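Side-chain contacts in lipase (PDB 3G7N), which is a secreted alkaline lipase of the alpha/beta hydrolase superfamily that hydrolyses triacylglycerols and releases free fatty acids: residues A[5-10]-A[215-220]; A[12-17]-A[157-162]; A[126-131]-A[136-141]. All coordinates share one frame; numbering follows the deposited sequence.

Contacts 2 and 3 lie in the core and every touching residue in them is buried, whereas contact 1, its centre about 17 Å from that of the chain, is only partly buried. Contacts 1 and 2 both draw on helix 8-23, contact 1 nearer its N-terminal end; contact 3 uses helix 133-148 instead. All three reach the same central sheet, and strands 125-131 and 154-159 are neighbours in it, linked by probable hydrogen bonds such as Asn-157 N to Ala-128 O. Chemistry changes with place: a threonine hydroxyl against a ring edge in contact 1, mainly methyl packing in contact 2, with the CB of an asparagine whose amide oxygen is bonded elsewhere, and a hydroxyl over a peptide face at the nucleophile elbow in contact 3.

Contact 1 of 3, residues A[5-10]-A[215-220]; sequences AAAFPD and ASTVKC
At one margin of the central sheet, where the N-terminal part of the chain, with helix 8-23, lies beside the short strand 218-219, Thr-217 packs against Phe-8 and Ala-7 and lies beside the backbone of Ala-5. The closest approach is polar against aromatic: Phe-8 CD1 lies 3.2 Å from Thr-217 OG1. That oxygen is near the plane of the ring and at its edge, so it meets ring C-H and not the pi face. It also reaches back along the side chain, with Phe-8 CB 3.6 Å from Thr-217 OG1. Phe-8 has CG anti to its backbone N (chi1 177°), which swings the ring across the threonine side chain at about a right angle. The hydroxyl already has a partner, since Thr-217 OG1 is hydrogen-bonded to Thr-213 O, and this bond helps to hold the oxygen at the ring edge. The other branch of the threonine is apolar: its CG2 faces Ala-7 CB at 4.3 Å, a loose van der Waals approach. Ala-5 comes alongside through its main chain, Ala-5 N lying 3.9 Å from Thr-217 O without a hydrogen bond. A 3.0 Å hydrogen bond from Phe-8 N to Ala-5 O closes the turn at residues 5-8. The phenylalanine ring also meets that of His-12, with planes about 20° apart. Thr-217 is joined to Asp-4 by a backbone hydrogen bond and its side chain touches Ser-210; it lies just before strand 218-219, which runs antiparallel between strands 2-3 and 206-210, with Phe-8 and Ala-7 packed against it.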
# COMPACT_ATOMS: atom_id res chain seq x y z
N ALA A 5 -11.74 8.08 -14.80
CA ALA A 5 -11.82 6.71 -15.29
C ALA A 5 -10.45 6.17 -15.68
O ALA A 5 -10.18 4.97 -15.58
CB ALA A 5 -12.80 6.61 -16.47
N ALA A 6 -9.59 7.05 -16.17
CA ALA A 6 -8.27 6.64 -16.66
C ALA A 6 -7.40 6.02 -15.57
O ALA A 6 -6.46 5.29 -15.87
CB ALA A 6 -7.55 7.82 -17.30
N ALA A 7 -7.70 6.34 -14.30
CA ALA A 7 -6.97 5.80 -13.15
C ALA A 7 -7.31 4.34 -12.87
O ALA A 7 -6.60 3.67 -12.12
CB ALA A 7 -7.24 6.65 -11.92
N PHE A 8 -8.46 3.89 -13.36
CA PHE A 8 -9.01 2.60 -12.94
C PHE A 8 -8.12 1.41 -13.33
O PHE A 8 -7.88 0.52 -12.51
CB PHE A 8 -10.45 2.41 -13.42
CG PHE A 8 -11.04 1.07 -13.06
CD1 PHE A 8 -11.74 0.91 -11.88
CD2 PHE A 8 -10.92 -0.01 -13.90
CE1 PHE A 8 -12.27 -0.31 -11.52
CE2 PHE A 8 -11.44 -1.25 -13.54
CZ PHE A 8 -12.16 -1.38 -12.37
N PRO A 9 -7.62 1.38 -14.58
CA PRO A 9 -6.88 0.17 -14.95
C PRO A 9 -5.67 -0.12 -14.05
O PRO A 9 -5.47 -1.27 -13.66
CB PRO A 9 -6.45 0.44 -16.39
CG PRO A 9 -7.55 1.33 -16.92
CD PRO A 9 -7.91 2.23 -15.75
N ASP A 10 -4.93 0.91 -13.66
CA ASP A 10 -3.76 0.65 -12.82
C ASP A 10 -4.19 0.24 -11.40
O ASP A 10 -3.53 -0.56 -10.75
CB ASP A 10 -2.80 1.84 -12.77
CG ASP A 10 -2.01 2.01 -14.06
OD1 ASP A 10 -2.03 1.08 -14.88
OD2 ASP A 10 -1.31 3.04 -14.18
N ALA A 215 -16.18 3.53 -14.59
CA ALA A 215 -17.04 4.70 -14.70
C ALA A 215 -17.21 5.42 -13.36
O ALA A 215 -17.26 6.66 -13.31
CB ALA A 215 -18.41 4.31 -15.27
N SER A 216 -17.17 4.65 -12.27
CA SER A 216 -17.40 5.20 -10.94
C SER A 216 -16.14 5.75 -10.29
O SER A 216 -16.18 6.20 -9.17
CB SER A 216 -18.02 4.15 -10.02
OG SER A 216 -17.09 3.12 -9.71
N THR A 217 -15.00 5.61 -10.97
CA THR A 217 -13.71 5.96 -10.38
C THR A 217 -13.46 7.46 -10.35
O THR A 217 -13.62 8.14 -11.38
CB THR A 217 -12.55 5.27 -11.12
OG1 THR A 217 -12.69 3.85 -10.97
CG2 THR A 217 -11.21 5.70 -10.54
N VAL A 218 -13.13 7.99 -9.18
CA VAL A 218 -12.84 9.39 -9.03
C VAL A 218 -11.47 9.63 -8.43
O VAL A 218 -10.94 8.78 -7.69
CB VAL A 218 -13.93 10.11 -8.19
CG1 VAL A 218 -15.29 9.99 -8.87
CG2 VAL A 218 -14.00 9.53 -6.77
N LYS A 219 -10.90 10.79 -8.73
CA LYS A 219 -9.74 11.31 -8.03
C LYS A 219 -10.19 12.31 -7.00
O LYS A 219 -10.93 13.24 -7.30
CB LYS A 219 -8.81 12.00 -9.03
CG LYS A 219 -7.55 12.57 -8.41
CD LYS A 219 -6.70 13.30 -9.47
CE LYS A 219 -5.29 13.54 -8.98
NZ LYS A 219 -4.40 14.06 -10.07
N CYS A 220 -9.79 12.07 -5.76
CA CYS A 220 -10.30 12.83 -4.63
C CYS A 220 -9.46 14.07 -4.39
O CYS A 220 -8.28 14.12 -4.76
CB CYS A 220 -10.29 11.94 -3.38
SG CYS A 220 -11.11 10.35 -3.62

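Contact 2 of 3, residues A[12-17]-A[157-162]; sequences HRAAKL and NALNAF. With SO4 (sulfate ion), chain E.
Helix 12-17 crosses strand 157-159 at -67° with the axes 9.1 Å apart, and the pairs Ala-14/Asn-157 and Ala-15/Leu-159 bring the backbones nearest. Leu-159 does most of the reaching. With CG beside the backbone N and anti to the carbonyl carbon (chi1 -54°), and CD1 extended anti to CA (chi2 179°), that methyl is carried onto the helix surface, where Leu-159 CD1 lies 3.4 Å from Ala-15 CA and 3.8 Å from Ala-15 CB. Within the helix segment the small methyls of Ala-14 and Ala-15 flank it, so the leucine branch presses almost directly on the helix backbone. Beside it, Ala-14 CB meets Asn-157 CB at 3.9 Å; the amide of this asparagine is engaged elsewhere, its OD1 bonded to Asn-181 ND2. On the outer side of the helix, Lys-16 NZ donates to O2 of a sulfate at 2.6 Å, an ion probably from the crystallisation liquor. Arg-13, salt-bridged to Asp-31 and Glu-127, has Leu-17 CD1 over one guanidinium face. The Leu-159 side chain is about 7 Å from that of the nucleophile Ser-132, and a helix laid across a face of the parallel strands is characteristic of the alpha/beta hydrolase fold.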
# COMPACT_ATOMS: atom_id res chain seq x y z
N HIS A 12 -7.04 -1.29 -10.61
CA HIS A 12 -7.58 -2.62 -10.77
C HIS A 12 -6.45 -3.67 -10.77
O HIS A 12 -6.53 -4.68 -10.10
CB HIS A 12 -8.42 -2.70 -12.07
CG HIS A 12 -9.03 -4.04 -12.32
ND1 HIS A 12 -10.10 -4.52 -11.59
CD2 HIS A 12 -8.82 -4.95 -13.30
CE1 HIS A 12 -10.49 -5.68 -12.09
NE2 HIS A 12 -9.69 -5.99 -13.10
N ARG A 13 -5.36 -3.37 -11.49
CA ARG A 13 -4.17 -4.22 -11.44
C ARG A 13 -3.61 -4.31 -10.02
O ARG A 13 -3.26 -5.39 -9.57
CB ARG A 13 -3.10 -3.75 -12.43
CG ARG A 13 -1.79 -4.51 -12.29
CD ARG A 13 -0.76 -4.08 -13.34
NE ARG A 13 0.56 -4.66 -13.11
CZ ARG A 13 1.50 -4.12 -12.35
NH1 ARG A 13 1.27 -2.99 -11.70
NH2 ARG A 13 2.67 -4.73 -12.23
N ALA A 14 -3.52 -3.18 -9.35
CA ALA A 14 -3.01 -3.16 -7.99
C ALA A 14 -3.86 -4.07 -7.09
O ALA A 14 -3.33 -4.75 -6.22
CB ALA A 14 -3.00 -1.75 -7.45
N ALA A 15 -5.17 -4.05 -7.29
CA ALA A 15 -6.07 -4.88 -6.50
C ALA A 15 -5.90 -6.35 -6.80
O ALA A 15 -5.94 -7.18 -5.90
CB ALA A 15 -7.50 -4.44 -6.69
N LYS A 16 -5.66 -6.68 -8.08
CA LYS A 16 -5.35 -8.07 -8.43
C LYS A 16 -4.06 -8.58 -7.79
O LYS A 16 -4.01 -9.67 -7.26
CB LYS A 16 -5.31 -8.27 -9.95
CG LYS A 16 -6.69 -8.12 -10.60
CD LYS A 16 -6.60 -7.87 -12.13
CE LYS A 16 -6.08 -9.05 -12.88
NZ LYS A 16 -6.13 -8.75 -14.35
N LEU A 17 -3.01 -7.76 -7.82
CA LEU A 17 -1.75 -8.11 -7.18
C LEU A 17 -1.93 -8.28 -5.68
O LEU A 17 -1.37 -9.19 -5.07
CB LEU A 17 -0.69 -7.06 -7.46
CG LEU A 17 -0.25 -6.93 -8.93
CD1 LEU A 17 0.72 -5.78 -9.08
CD2 LEU A 17 0.38 -8.21 -9.45
N ASN A 157 0.78 1.96 -4.50
CA ASN A 157 -0.69 1.90 -4.43
C ASN A 157 -1.13 1.18 -3.17
O ASN A 157 -1.02 -0.04 -3.09
CB ASN A 157 -1.25 1.18 -5.65
CG ASN A 157 -0.98 1.94 -6.94
OD1 ASN A 157 -1.41 3.08 -7.10
ND2 ASN A 157 -0.27 1.30 -7.87
N ALA A 158 -1.52 1.97 -2.16
CA ALA A 158 -2.06 1.41 -0.92
C ALA A 158 -3.57 1.32 -1.05
O ALA A 158 -4.23 2.35 -1.28
CB ALA A 158 -1.69 2.29 0.27
N LEU A 159 -4.13 0.12 -0.92
CA LEU A 159 -5.57 -0.07 -1.08
C LEU A 159 -6.25 -0.23 0.27
O LEU A 159 -5.80 -1.01 1.13
CB LEU A 159 -5.85 -1.29 -1.96
CG LEU A 159 -5.14 -1.26 -3.32
CD1 LEU A 159 -5.46 -2.53 -4.09
CD2 LEU A 159 -5.49 -0.02 -4.15
N ASN A 160 -7.33 0.51 0.46
CA ASN A 160 -8.20 0.33 1.62
C ASN A 160 -7.43 0.46 2.94
O ASN A 160 -7.65 -0.31 3.88
CB ASN A 160 -8.97 -1.02 1.57
CG ASN A 160 -9.83 -1.17 0.31
OD1 ASN A 160 -9.47 -0.66 -0.76
ND2 ASN A 160 -10.93 -1.91 0.41
N ALA A 161 -6.55 1.46 3.02
CA ALA A 161 -5.60 1.60 4.13
C ALA A 161 -6.03 2.60 5.17
O ALA A 161 -6.54 3.66 4.85
CB ALA A 161 -4.23 1.97 3.61
N PHE A 162 -5.72 2.28 6.42
CA PHE A 162 -5.81 3.25 7.51
C PHE A 162 -4.54 4.12 7.55
O PHE A 162 -3.49 3.71 7.06
CB PHE A 162 -6.03 2.52 8.85
CG PHE A 162 -5.05 1.42 9.11
CD1 PHE A 162 -3.87 1.67 9.80
CD2 PHE A 162 -5.31 0.12 8.72
CE1 PHE A 162 -2.99 0.64 10.11
CE2 PHE A 162 -4.42 -0.91 9.01
CZ PHE A 162 -3.29 -0.65 9.77
S SO4 E . -7.05 -11.81 -15.65
O1 SO4 E . -7.47 -12.61 -14.50
O2 SO4 E . -5.78 -11.11 -15.45
O3 SO4 E . -6.96 -12.65 -16.85
O4 SO4 E . -8.10 -10.82 -15.92

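Contact 3 of 3, residues A[126-131]-A[136-141]; sequences LEAVGH and ALTSIA
Thr-138 has its OG1 anti to the carbonyl carbon (chi1 -68°) and its CG2 anti to the backbone N, and this splits its two branches between Val-129/Gly-130 and Ala-128 of the strand. The hydroxyl lands 3.1 Å from Val-129 C, with Thr-138 OG1 also 3.2 Å from Gly-130 N. It stands almost squarely over the face of that peptide, an approach whose angle is too poor for a hydrogen bond to Gly-130 N or Val-129 O. Its bond goes instead to Gly-134 O, one turn back along its own helix. The methyl branch lies beside Ala-128, with Thr-138 CG2 3.7 Å from Ala-128 O and 4.0 Å from Ala-128 CB. A turn further on, Ala-141 CB adds a methyl contact to Ala-128 CB at 4.2 Å. Strand 125-131 and helix 133-148 open a beta-alpha-beta unit completed by strand 154-159, and the turn between them is the nucleophile elbow: Gly-130, Ser-132 and Gly-134 form the GxSxG pattern, with Ser-132 the nucleophile. The two segments run nearly antiparallel, at 161°, with axes 7.1 Å apart; Gly-130, which has no side chain, faces the helix where the threonine hydroxyl sits. Val-129 points away from this helix and packs on Ala-14 and Ser-18 of helix 8-23. His-131 likewise points away, its ND1 bonded to Tyr-22 OH and its NE2 to His-241 O.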
# COMPACT_ATOMS: atom_id res chain seq x y z
N LEU A 126 10.18 1.36 -9.91
CA LEU A 126 9.76 0.67 -8.68
C LEU A 126 8.26 0.82 -8.47
O LEU A 126 7.67 1.87 -8.74
CB LEU A 126 10.51 1.23 -7.47
CG LEU A 126 12.03 1.20 -7.57
CD1 LEU A 126 12.63 1.74 -6.28
CD2 LEU A 126 12.54 -0.21 -7.85
N GLU A 127 7.67 -0.20 -7.86
CA GLU A 127 6.30 -0.09 -7.40
C GLU A 127 6.10 -0.87 -6.11
O GLU A 127 6.78 -1.87 -5.85
CB GLU A 127 5.32 -0.55 -8.47
CG GLU A 127 5.38 -2.00 -8.81
CD GLU A 127 4.35 -2.39 -9.87
OE1 GLU A 127 3.23 -1.81 -9.86
OE2 GLU A 127 4.61 -3.34 -10.64
N ALA A 128 5.17 -0.40 -5.30
CA ALA A 128 4.78 -1.09 -4.06
C ALA A 128 3.27 -1.09 -3.99
O ALA A 128 2.62 -0.13 -4.41
CB ALA A 128 5.35 -0.35 -2.86
N VAL A 129 2.70 -2.17 -3.47
CA VAL A 129 1.24 -2.31 -3.46
C VAL A 129 0.82 -3.25 -2.35
O VAL A 129 1.55 -4.20 -2.01
CB VAL A 129 0.76 -2.85 -4.84
CG1 VAL A 129 1.43 -4.15 -5.19
CG2 VAL A 129 -0.73 -2.99 -4.89
N GLY A 130 -0.40 -3.03 -1.86
CA GLY A 130 -0.99 -3.97 -0.93
C GLY A 130 -2.32 -3.45 -0.44
O GLY A 130 -2.65 -2.29 -0.61
N HIS A 131 -3.07 -4.35 0.19
CA HIS A 131 -4.44 -4.06 0.64
C HIS A 131 -4.56 -4.18 2.17
O HIS A 131 -3.98 -5.06 2.79
CB HIS A 131 -5.40 -5.04 -0.04
CG HIS A 131 -6.79 -5.03 0.52
ND1 HIS A 131 -7.20 -5.92 1.49
CD2 HIS A 131 -7.89 -4.34 0.15
CE1 HIS A 131 -8.48 -5.73 1.74
NE2 HIS A 131 -8.93 -4.78 0.94
N ALA A 136 -1.38 -0.29 4.54
CA ALA A 136 -0.67 0.48 5.57
C ALA A 136 0.83 0.21 5.45
O ALA A 136 1.66 1.14 5.55
CB ALA A 136 -1.20 0.14 6.97
N LEU A 137 1.21 -1.05 5.25
CA LEU A 137 2.61 -1.38 5.04
C LEU A 137 3.17 -0.69 3.80
O LEU A 137 4.31 -0.22 3.81
CB LEU A 137 2.83 -2.90 4.97
CG LEU A 137 2.59 -3.65 6.29
CD1 LEU A 137 2.39 -5.16 6.05
CD2 LEU A 137 3.74 -3.38 7.26
N THR A 138 2.38 -0.63 2.73
CA THR A 138 2.80 0.02 1.50
C THR A 138 3.04 1.51 1.73
O THR A 138 3.94 2.11 1.09
CB THR A 138 1.73 -0.20 0.42
OG1 THR A 138 1.71 -1.58 0.07
CG2 THR A 138 2.00 0.61 -0.85
N SER A 139 2.32 2.13 2.66
CA SER A 139 2.53 3.55 2.94
C SER A 139 3.88 3.82 3.59
O SER A 139 4.44 4.91 3.41
CB SER A 139 1.36 4.15 3.73
OG SER A 139 1.40 3.81 5.10
N ILE A 140 4.43 2.85 4.31
CA ILE A 140 5.81 2.95 4.77
C ILE A 140 6.80 2.46 3.73
O ILE A 140 7.85 3.08 3.54
CB ILE A 140 6.02 2.31 6.17
CG1 ILE A 140 7.48 2.49 6.63
CG2 ILE A 140 5.55 0.87 6.23
CD1 ILE A 140 7.88 3.95 6.83
N ALA A 141 6.46 1.39 2.99
CA ALA A 141 7.31 0.94 1.88
C ALA A 141 7.63 2.04 0.89
O ALA A 141 8.77 2.15 0.40
CB ALA A 141 6.67 -0.24 1.15